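Local coordinates for SusD-like carbohydrate binding protein (Bacteroides vulgatus, PDB 3LEW), which probably binds carbohydrate at the outer membrane of the bacterium, as a member of the SusD family of nutrient-binding proteins, at residues R194-V204 and V249-G257; T261-F271 and E335-L343. All coordinates share one frame; numbering follows the deposited sequence.

Interaction 1 (R194-V204 and V249-G257); sequences RDAKHKIDNEV and VDNKEWIWG
K197 and H198, in the type I turn A196-K199, lie against W256 and G257 at the bulged strand 254-258, and G257 N donates to K197 O (3.2 Å). The K197 chain runs back along V249, its CB 3.7 Å from V249 CB, and bends at chi2 (-75°) and chi4 (73°), which brings its ammonium in among main-chain carbonyls. NZ donates to V249 O at 2.7 Å, nearly in line with the carbonyl, and to W254 O at 2.8 Å; a water carries it on to D250 O. R194 has the length and the two terminal nitrogens to hold I255 O end-on: NH2 (2.7 Å) and NH1 (3.0 Å) both donate, with the oxygen in the guanidinium plane. NH1 also donates to K199 O, and NE reaches D201 OD2 in a salt bridge whose hydrogen bond is weak, D201 being the N-cap of helix 202-215. W256 turns its indole edge to the loop, NE1 donating to H198 O (2.9 Å), while CG1 of V204, branched and compact, sits over the five-membered ring in a CH-pi contact. F127 meets the same indole edge-to-face, and W30 also packs against it. K197 thus probably spends its charge on carbonyl oxygens and a water, whereas R194 shares its own between carbonyl oxygens and D201, tying this loop to main-chain acceptors.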
loop_
_atom_site.group_PDB
_atom_site.type_symbol
_atom_site.label_atom_id
_atom_site.label_comp_id
_atom_site.label_asym_id
_atom_site.label_seq_id
_atom_site.Cartn_x
_atom_site.Cartn_y
_atom_site.Cartn_z
ATOM N N ARG A 194 -22.706 2.653 -5.004
ATOM C CA ARG A 194 -22.099 3.279 -3.833
ATOM C C ARG A 194 -22.064 4.791 -4.087
ATOM O O ARG A 194 -22.027 5.234 -5.245
ATOM C CB ARG A 194 -20.666 2.779 -3.593
ATOM C CG ARG A 194 -19.719 3.013 -4.722
ATOM C CD ARG A 194 -18.309 2.577 -4.318
ATOM N NE ARG A 194 -17.412 2.616 -5.458
ATOM C CZ ARG A 194 -16.095 2.819 -5.402
ATOM N NH1 ARG A 194 -15.478 3.015 -4.245
ATOM N NH2 ARG A 194 -15.406 2.863 -6.532
ATOM N N ASP A 195 -22.065 5.565 -3.018
ATOM C CA ASP A 195 -22.085 7.022 -3.121
ATOM C C ASP A 195 -20.806 7.742 -2.698
ATOM O O ASP A 195 -20.782 8.977 -2.676
ATOM C CB ASP A 195 -23.261 7.607 -2.325
ATOM C CG ASP A 195 -23.234 7.203 -0.851
ATOM O OD1 ASP A 195 -22.151 6.941 -0.277
ATOM O OD2 ASP A 195 -24.331 7.087 -0.282
ATOM N N ALA A 196 -19.746 6.982 -2.426
ATOM C CA ALA A 196 -18.488 7.551 -2.029
ATOM C C ALA A 196 -17.356 6.580 -2.290
ATOM O O ALA A 196 -17.568 5.352 -2.295
ATOM C CB ALA A 196 -18.535 8.025 -0.514
ATOM N N LYS A 197 -16.166 7.121 -2.545
ATOM C CA LYS A 197 -15.024 6.319 -2.993
ATOM C C LYS A 197 -14.430 5.401 -1.948
ATOM O O LYS A 197 -13.642 4.518 -2.304
ATOM C CB LYS A 197 -13.911 7.175 -3.592
ATOM C CG LYS A 197 -14.241 7.724 -4.943
ATOM C CD LYS A 197 -14.154 6.622 -6.027
ATOM C CE LYS A 197 -14.309 7.239 -7.407
ATOM N NZ LYS A 197 -13.101 8.008 -7.806
ATOM N N HIS A 198 -14.761 5.585 -0.663
ATOM C CA HIS A 198 -14.256 4.644 0.375
ATOM C C HIS A 198 -15.175 3.429 0.520
ATOM O O HIS A 198 -14.798 2.427 1.161
ATOM C CB HIS A 198 -14.100 5.347 1.747
ATOM C CG HIS A 198 -15.384 5.888 2.313
ATOM N ND1 HIS A 198 -16.007 7.020 1.806
ATOM C CD2 HIS A 198 -16.142 5.463 3.349
ATOM C CE1 HIS A 198 -17.109 7.250 2.506
ATOM N NE2 HIS A 198 -17.221 6.311 3.438
ATOM N N LYS A 199 -16.395 3.514 -0.030
ATOM C CA LYS A 199 -17.382 2.441 0.103
ATOM C C LYS A 199 -17.051 1.307 -0.865
ATOM O O LYS A 199 -16.520 1.527 -1.947
ATOM C CB LYS A 199 -18.784 2.961 -0.206
ATOM C CG LYS A 199 -19.321 3.943 0.808
ATOM C CD LYS A 199 -19.590 3.198 2.146
ATOM C CE LYS A 199 -20.901 3.581 2.806
ATOM N NZ LYS A 199 -21.496 2.438 3.608
ATOM N N ILE A 200 -17.282 0.083 -0.434
ATOM C CA ILE A 200 -16.973 -1.093 -1.229
ATOM C C ILE A 200 -18.179 -1.498 -2.088
ATOM O O ILE A 200 -19.243 -1.828 -1.579
ATOM C CB ILE A 200 -16.573 -2.281 -0.275
ATOM C CG1 ILE A 200 -15.375 -1.889 0.582
ATOM C CG2 ILE A 200 -16.363 -3.562 -1.072
ATOM C CD1 ILE A 200 -14.967 -2.983 1.564
ATOM N N ASP A 201 -18.011 -1.516 -3.402
ATOM C CA ASP A 201 -19.023 -2.004 -4.324
ATOM C C ASP A 201 -18.426 -3.190 -5.095
ATOM O O ASP A 201 -17.369 -3.718 -4.714
ATOM C CB ASP A 201 -19.563 -0.906 -5.254
ATOM C CG ASP A 201 -18.536 -0.392 -6.237
ATOM O OD1 ASP A 201 -17.355 -0.849 -6.161
ATOM O OD2 ASP A 201 -18.886 0.526 -7.057
ATOM N N ASN A 202 -19.158 -3.672 -6.086
ATOM C CA ASN A 202 -18.705 -4.833 -6.866
ATOM C C ASN A 202 -17.322 -4.581 -7.462
ATOM O O ASN A 202 -16.486 -5.451 -7.386
ATOM C CB ASN A 202 -19.760 -5.223 -7.916
ATOM C CG ASN A 202 -19.434 -6.579 -8.637
ATOM O OD1 ASN A 202 -19.881 -7.661 -8.210
ATOM N ND2 ASN A 202 -18.688 -6.497 -9.690
ATOM N N GLU A 203 -17.089 -3.415 -8.053
ATOM C CA GLU A 203 -15.785 -3.106 -8.640
ATOM C C GLU A 203 -14.640 -3.154 -7.620
ATOM O O GLU A 203 -13.554 -3.685 -7.897
ATOM C CB GLU A 203 -15.833 -1.748 -9.355
ATOM C CG GLU A 203 -14.491 -1.367 -9.927
ATOM C CD GLU A 203 -14.482 -0.064 -10.700
ATOM O OE1 GLU A 203 -15.496 0.635 -10.717
ATOM O OE2 GLU A 203 -13.432 0.250 -11.281
ATOM N N VAL A 204 -14.871 -2.573 -6.443
ATOM C CA VAL A 204 -13.871 -2.583 -5.380
ATOM C C VAL A 204 -13.543 -4.013 -4.996
ATOM O O VAL A 204 -12.371 -4.374 -4.910
ATOM C CB VAL A 204 -14.260 -1.745 -4.139
ATOM C CG1 VAL A 204 -13.176 -1.863 -3.012
ATOM C CG2 VAL A 204 -14.485 -0.253 -4.500
ATOM N N VAL A 249 -10.237 12.061 -3.983
ATOM C CA VAL A 249 -10.948 10.852 -4.393
ATOM C C VAL A 249 -11.830 11.061 -5.642
ATOM O O VAL A 249 -12.274 10.064 -6.259
ATOM C CB VAL A 249 -11.863 10.289 -3.254
ATOM C CG1 VAL A 249 -11.028 9.819 -2.058
ATOM C CG2 VAL A 249 -12.942 11.313 -2.875
ATOM N N ASP A 250 -12.053 12.317 -6.017
ATOM C CA ASP A 250 -12.831 12.665 -7.185
ATOM C C ASP A 250 -12.167 12.156 -8.503
ATOM O O ASP A 250 -12.808 12.040 -9.516
ATOM C CB ASP A 250 -13.139 14.182 -7.243
ATOM C CG ASP A 250 -13.924 14.719 -6.011
ATOM O OD1 ASP A 250 -14.666 13.941 -5.383
ATOM O OD2 ASP A 250 -13.839 15.963 -5.691
ATOM N N ASN A 251 -10.892 11.805 -8.476
ATOM C CA ASN A 251 -10.197 11.333 -9.678
ATOM C C ASN A 251 -10.832 10.038 -10.205
ATOM O O ASN A 251 -11.033 9.065 -9.439
ATOM C CB ASN A 251 -8.727 11.188 -9.285
ATOM C CG ASN A 251 -7.839 10.768 -10.401
ATOM O OD1 ASN A 251 -8.084 9.761 -11.054
ATOM N ND2 ASN A 251 -6.780 11.556 -10.643
ATOM N N LYS A 252 -11.141 9.991 -11.511
ATOM C CA LYS A 252 -11.835 8.822 -12.090
ATOM C C LYS A 252 -11.003 7.537 -12.132
ATOM O O LYS A 252 -11.549 6.458 -12.355
ATOM C CB LYS A 252 -12.376 9.122 -13.488
ATOM C CG LYS A 252 -13.632 10.021 -13.474
ATOM C CD LYS A 252 -14.032 10.509 -14.903
ATOM C CE LYS A 252 -13.030 11.518 -15.455
ATOM N NZ LYS A 252 -13.309 11.847 -16.892
ATOM N N GLU A 253 -9.698 7.643 -11.957
ATOM C CA GLU A 253 -8.880 6.438 -11.926
ATOM C C GLU A 253 -8.822 5.818 -10.533
ATOM O O GLU A 253 -8.376 4.677 -10.353
ATOM C CB GLU A 253 -7.466 6.754 -12.450
ATOM C CG GLU A 253 -6.835 5.523 -13.075
ATOM C CD GLU A 253 -5.338 5.591 -13.247
ATOM O OE1 GLU A 253 -4.841 6.436 -14.047
ATOM O OE2 GLU A 253 -4.637 4.795 -12.584
ATOM N N TRP A 254 -9.189 6.576 -9.509
ATOM C CA TRP A 254 -9.211 6.035 -8.149
ATOM C C TRP A 254 -10.441 5.158 -7.998
ATOM O O TRP A 254 -11.567 5.634 -8.044
ATOM C CB TRP A 254 -9.233 7.114 -7.080
ATOM C CG TRP A 254 -8.035 7.975 -6.941
ATOM C CD1 TRP A 254 -7.160 8.386 -7.935
ATOM C CD2 TRP A 254 -7.607 8.631 -5.737
ATOM N NE1 TRP A 254 -6.210 9.247 -7.404
ATOM C CE2 TRP A 254 -6.470 9.425 -6.069
ATOM C CE3 TRP A 254 -8.080 8.634 -4.416
ATOM C CZ2 TRP A 254 -5.824 10.212 -5.131
ATOM C CZ3 TRP A 254 -7.453 9.449 -3.478
ATOM C CH2 TRP A 254 -6.311 10.218 -3.848
ATOM N N ILE A 255 -10.203 3.877 -7.771
ATOM C CA ILE A 255 -11.251 2.915 -7.462
ATOM C C ILE A 255 -11.646 2.995 -5.995
ATOM O O ILE A 255 -12.821 2.895 -5.665
ATOM C CB ILE A 255 -10.759 1.499 -7.784
ATOM C CG1 ILE A 255 -10.504 1.387 -9.300
ATOM C CG2 ILE A 255 -11.779 0.461 -7.347
ATOM C CD1 ILE A 255 -9.818 0.075 -9.702
ATOM N N TRP A 256 -10.666 3.254 -5.132
ATOM C CA TRP A 256 -10.874 3.205 -3.709
ATOM C C TRP A 256 -9.965 4.197 -3.045
ATOM O O TRP A 256 -8.755 4.246 -3.342
ATOM C CB TRP A 256 -10.541 1.789 -3.205
ATOM C CG TRP A 256 -11.144 1.348 -1.908
ATOM C CD1 TRP A 256 -12.334 1.746 -1.352
ATOM C CD2 TRP A 256 -10.680 0.266 -1.092
ATOM N NE1 TRP A 256 -12.608 1.016 -0.222
ATOM C CE2 TRP A 256 -11.590 0.130 -0.017
ATOM C CE3 TRP A 256 -9.552 -0.561 -1.126
ATOM C CZ2 TRP A 256 -11.412 -0.820 1.003
ATOM C CZ3 TRP A 256 -9.387 -1.467 -0.113
ATOM C CH2 TRP A 256 -10.303 -1.585 0.934
ATOM N N GLY A 257 -10.526 4.967 -2.132
ATOM C CA GLY A 257 -9.749 5.922 -1.410
ATOM C C GLY A 257 -10.498 6.553 -0.256
ATOM O O GLY A 257 -11.720 6.430 -0.133
HETATM O O HOH W 1 -14.379 9.547 -9.725
HETATM O O HOH W 2 -14.223 8.726 0.222
#

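Interaction 2 (T261-F271 and E335-L343); sequences TNDQSNASYQF and ENQLGDIVL
S268 OG is gripped by two groups: G339 N donates to it at 3.0 Å and a nearly straight 164°, and it also hydrogen-bonds Q260 OE1, just ahead of the segment. A chi1 of -64° sets OG beside its own backbone N, facing G339 N. The small residue and the backbone path let S268 CB come within 3.1 Å of Q337 O. G339 suits its place because the ring of F271 lies against its backbone: G339 CA sits over one face in a CH-pi contact, where a side chain would run into the ring, and D340 O meets the ring edge, 3.3 Å from F271 CE1. I341 packs beside them, CG1 on A267 CB (3.8 Å), while CD1 touches F271 CE1 and lies 3.4 Å from Q270 NE2. That amide donates back to A267 O (2.8 Å), which takes Q270 N from the opposite face of its plane, and Q270 OE1 accepts a hydrogen bond from R50 NH1. Were an alanine to replace Q270, R50 would probably lose an acceptor, A267 O its side-chain donor and I341 CD1 one wall of its packing. At the other end, L338 lays CD2 against S265 CB, and its methyls lie against the start of the turn, at T261 and N262. One water donates to both S265 O and Q337 O at 2.8 Å. Together these contacts join the loop after strand 254-258, with its 3-10 segment 267-270, and the first residue of helix 271-274 to the chain that enters strand 341-345, with a G1 beta bulge at Q337 and L338.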
loop_
_atom_site.group_PDB
_atom_site.type_symbol
_atom_site.label_atom_id
_atom_site.label_comp_id
_atom_site.label_asym_id
_atom_site.label_seq_id
_atom_site.Cartn_x
_atom_site.Cartn_y
_atom_site.Cartn_z
ATOM N N THR A 261 -11.678 15.983 5.154
ATOM C CA THR A 261 -12.385 17.226 5.330
ATOM C C THR A 261 -11.967 17.783 6.670
ATOM O O THR A 261 -11.325 17.101 7.451
ATOM C CB THR A 261 -13.928 17.022 5.380
ATOM O OG1 THR A 261 -14.249 16.283 6.579
ATOM C CG2 THR A 261 -14.408 16.237 4.171
ATOM N N ASN A 262 -12.362 19.011 6.971
ATOM C CA ASN A 262 -11.965 19.617 8.242
ATOM C C ASN A 262 -12.445 18.805 9.434
ATOM O O ASN A 262 -11.751 18.768 10.454
ATOM C CB ASN A 262 -12.447 21.051 8.350
ATOM C CG ASN A 262 -11.755 21.818 9.495
ATOM O OD1 ASN A 262 -10.512 21.763 9.689
ATOM N ND2 ASN A 262 -12.559 22.525 10.253
ATOM N N ASP A 263 -13.572 18.095 9.293
ATOM C CA ASP A 263 -14.179 17.214 10.291
ATOM C C ASP A 263 -13.497 15.849 10.410
ATOM O O ASP A 263 -13.653 15.123 11.385
ATOM C CB ASP A 263 -15.632 16.949 9.862
ATOM C CG ASP A 263 -16.301 18.188 9.262
ATOM O OD1 ASP A 263 -16.556 19.142 10.024
ATOM O OD2 ASP A 263 -16.568 18.206 8.035
ATOM N N GLN A 264 -12.820 15.448 9.352
ATOM C CA GLN A 264 -12.219 14.121 9.268
ATOM C C GLN A 264 -10.858 14.313 8.583
ATOM O O GLN A 264 -10.743 14.151 7.365
ATOM C CB GLN A 264 -13.153 13.211 8.464
ATOM C CG GLN A 264 -12.627 11.843 8.066
ATOM C CD GLN A 264 -13.671 11.074 7.278
ATOM O OE1 GLN A 264 -14.696 10.681 7.837
ATOM N NE2 GLN A 264 -13.450 10.909 5.974
ATOM N N SER A 265 -9.865 14.695 9.368
ATOM C CA SER A 265 -8.591 15.204 8.830
ATOM C C SER A 265 -7.328 14.546 9.379
ATOM O O SER A 265 -6.216 14.997 9.038
ATOM C CB SER A 265 -8.482 16.704 9.051
ATOM O OG SER A 265 -8.465 17.006 10.429
ATOM N N ASN A 266 -7.454 13.486 10.163
ATOM C CA ASN A 266 -6.238 12.871 10.711
ATOM C C ASN A 266 -5.373 12.229 9.652
ATOM O O ASN A 266 -4.130 12.379 9.693
ATOM C CB ASN A 266 -6.555 11.821 11.775
ATOM C CG ASN A 266 -7.223 12.369 13.027
ATOM O OD1 ASN A 266 -7.380 13.573 13.229
ATOM N ND2 ASN A 266 -7.610 11.429 13.922
ATOM N N ALA A 267 -5.959 11.510 8.688
ATOM C CA ALA A 267 -5.159 10.805 7.720
ATOM C C ALA A 267 -4.290 11.759 6.893
ATOM O O ALA A 267 -3.192 11.373 6.482
ATOM C CB ALA A 267 -6.050 9.933 6.770
ATOM N N SER A 268 -4.800 12.973 6.686
ATOM C CA SER A 268 -4.094 13.988 5.893
ATOM C C SER A 268 -2.679 14.271 6.426
ATOM O O SER A 268 -1.815 14.748 5.683
ATOM C CB SER A 268 -4.878 15.288 5.859
ATOM O OG SER A 268 -6.119 15.133 5.202
ATOM N N TYR A 269 -2.459 14.047 7.711
ATOM C CA TYR A 269 -1.177 14.347 8.327
ATOM C C TYR A 269 -0.035 13.619 7.615
ATOM O O TYR A 269 1.117 14.123 7.577
ATOM C CB TYR A 269 -1.209 14.025 9.840
ATOM C CG TYR A 269 -0.106 14.673 10.636
ATOM C CD1 TYR A 269 1.153 14.055 10.753
ATOM C CD2 TYR A 269 -0.309 15.877 11.285
ATOM C CE1 TYR A 269 2.178 14.640 11.515
ATOM C CE2 TYR A 269 0.701 16.481 12.028
ATOM C CZ TYR A 269 1.947 15.832 12.147
ATOM O OH TYR A 269 2.957 16.390 12.880
ATOM N N GLN A 270 -0.319 12.485 6.991
ATOM C CA GLN A 270 0.721 11.782 6.256
ATOM C C GLN A 270 1.249 12.489 5.013
ATOM O O GLN A 270 2.343 12.173 4.545
ATOM C CB GLN A 270 0.350 10.371 5.951
ATOM C CG GLN A 270 -0.726 10.156 4.918
ATOM C CD GLN A 270 -1.438 8.743 5.154
ATOM O OE1 GLN A 270 -0.965 7.746 4.623
ATOM N NE2 GLN A 270 -2.605 8.705 5.852
ATOM N N PHE A 271 0.516 13.478 4.501
ATOM C CA PHE A 271 1.068 14.393 3.486
ATOM C C PHE A 271 2.237 15.234 4.009
ATOM O O PHE A 271 3.048 15.732 3.214
ATOM C CB PHE A 271 -0.054 15.264 2.867
ATOM C CG PHE A 271 -0.813 14.569 1.730
ATOM C CD1 PHE A 271 -1.843 13.675 2.001
ATOM C CD2 PHE A 271 -0.467 14.774 0.424
ATOM C CE1 PHE A 271 -2.516 13.028 0.977
ATOM C CE2 PHE A 271 -1.150 14.137 -0.617
ATOM C CZ PHE A 271 -2.179 13.251 -0.331
ATOM N N GLU A 335 -3.290 25.195 3.969
ATOM C CA GLU A 335 -3.622 25.952 5.181
ATOM C C GLU A 335 -4.387 25.086 6.199
ATOM O O GLU A 335 -4.200 25.242 7.397
ATOM C CB GLU A 335 -4.524 27.116 4.814
ATOM C CG GLU A 335 -3.815 28.163 3.993
ATOM C CD GLU A 335 -4.804 29.130 3.389
ATOM O OE1 GLU A 335 -5.513 28.713 2.446
ATOM O OE2 GLU A 335 -4.873 30.287 3.867
ATOM N N ASN A 336 -5.291 24.250 5.705
ATOM C CA ASN A 336 -6.127 23.392 6.560
ATOM C C ASN A 336 -5.644 21.961 6.594
ATOM O O ASN A 336 -6.246 21.107 7.268
ATOM C CB ASN A 336 -7.580 23.492 6.118
ATOM C CG ASN A 336 -8.085 24.902 6.204
ATOM O OD1 ASN A 336 -7.968 25.508 7.246
ATOM N ND2 ASN A 336 -8.586 25.451 5.113
ATOM N N GLN A 337 -4.521 21.716 5.922
ATOM C CA GLN A 337 -3.809 20.425 5.945
ATOM C C GLN A 337 -4.695 19.238 5.553
ATOM O O GLN A 337 -4.902 18.314 6.328
ATOM C CB GLN A 337 -3.119 20.219 7.303
ATOM C CG GLN A 337 -2.089 21.293 7.627
ATOM C CD GLN A 337 -1.442 21.135 8.995
ATOM O OE1 GLN A 337 -1.349 20.015 9.563
ATOM N NE2 GLN A 337 -0.989 22.248 9.529
ATOM N N LEU A 338 -5.242 19.292 4.339
ATOM C CA LEU A 338 -6.088 18.226 3.831
ATOM C C LEU A 338 -5.485 17.622 2.575
ATOM O O LEU A 338 -4.997 18.317 1.702
ATOM C CB LEU A 338 -7.493 18.740 3.473
ATOM C CG LEU A 338 -8.322 19.384 4.587
ATOM C CD1 LEU A 338 -9.701 19.801 4.004
ATOM C CD2 LEU A 338 -8.490 18.408 5.745
ATOM N N GLY A 339 -5.570 16.306 2.496
ATOM C CA GLY A 339 -5.251 15.560 1.270
ATOM C C GLY A 339 -5.799 14.174 1.378
ATOM O O GLY A 339 -5.625 13.527 2.408
ATOM N N ASP A 340 -6.449 13.681 0.312
ATOM C CA ASP A 340 -7.107 12.380 0.357
ATOM C C ASP A 340 -6.080 11.257 0.160
ATOM O O ASP A 340 -5.031 11.448 -0.449
ATOM C CB ASP A 340 -8.223 12.248 -0.697
ATOM C CG ASP A 340 -9.377 13.255 -0.509
ATOM O OD1 ASP A 340 -9.414 14.022 0.504
ATOM O OD2 ASP A 340 -10.288 13.277 -1.401
ATOM N N ILE A 341 -6.440 10.078 0.632
ATOM C CA ILE A 341 -5.530 8.931 0.647
ATOM C C ILE A 341 -5.978 7.887 -0.389
ATOM O O ILE A 341 -7.016 7.269 -0.225
ATOM C CB ILE A 341 -5.497 8.239 2.007
ATOM C CG1 ILE A 341 -5.252 9.233 3.155
ATOM C CG2 ILE A 341 -4.398 7.140 2.004
ATOM C CD1 ILE A 341 -3.987 10.108 3.027
ATOM N N VAL A 342 -5.175 7.704 -1.417
ATOM C CA VAL A 342 -5.464 6.691 -2.459
ATOM C C VAL A 342 -5.177 5.264 -1.927
ATOM O O VAL A 342 -4.163 5.038 -1.286
ATOM C CB VAL A 342 -4.684 6.977 -3.762
ATOM C CG1 VAL A 342 -3.178 6.862 -3.566
ATOM C CG2 VAL A 342 -5.120 5.994 -4.891
ATOM N N LEU A 343 -6.079 4.303 -2.207
ATOM C CA LEU A 343 -5.886 2.943 -1.793
ATOM C C LEU A 343 -5.803 1.988 -3.015
ATOM O O LEU A 343 -5.112 0.983 -2.957
ATOM C CB LEU A 343 -7.042 2.508 -0.870
ATOM C CG LEU A 343 -7.114 3.254 0.491
ATOM C CD1 LEU A 343 -8.449 2.908 1.210
ATOM C CD2 LEU A 343 -5.879 2.914 1.325
HETATM O O HOH W 3 -9.069 20.922 7.919
HETATM O O HOH W 4 -5.048 17.506 8.981
#

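Strands 254-258 and 341-345 form a two-stranded antiparallel sheet that connects the two contacts, whose centres are about 17 Å apart. Interaction 1 packs the loop before helix 202-215 on the first strand; interaction 2 packs the 3-10 segment that follows this strand on the approach to the second. They touch directly: W256 O lies 2.9 Å from L343 N, a probable backbone bond of the sheet, D340 OD2 probably accepts from V249 N at 2.9 Å, and the W254 ring packs on the backbone of I341 and V342. D340 also pairs with R332. A bound nonaethylene glycol, probably from crystallisation, comes within about 3 Å of the K197 side chain in interaction 1.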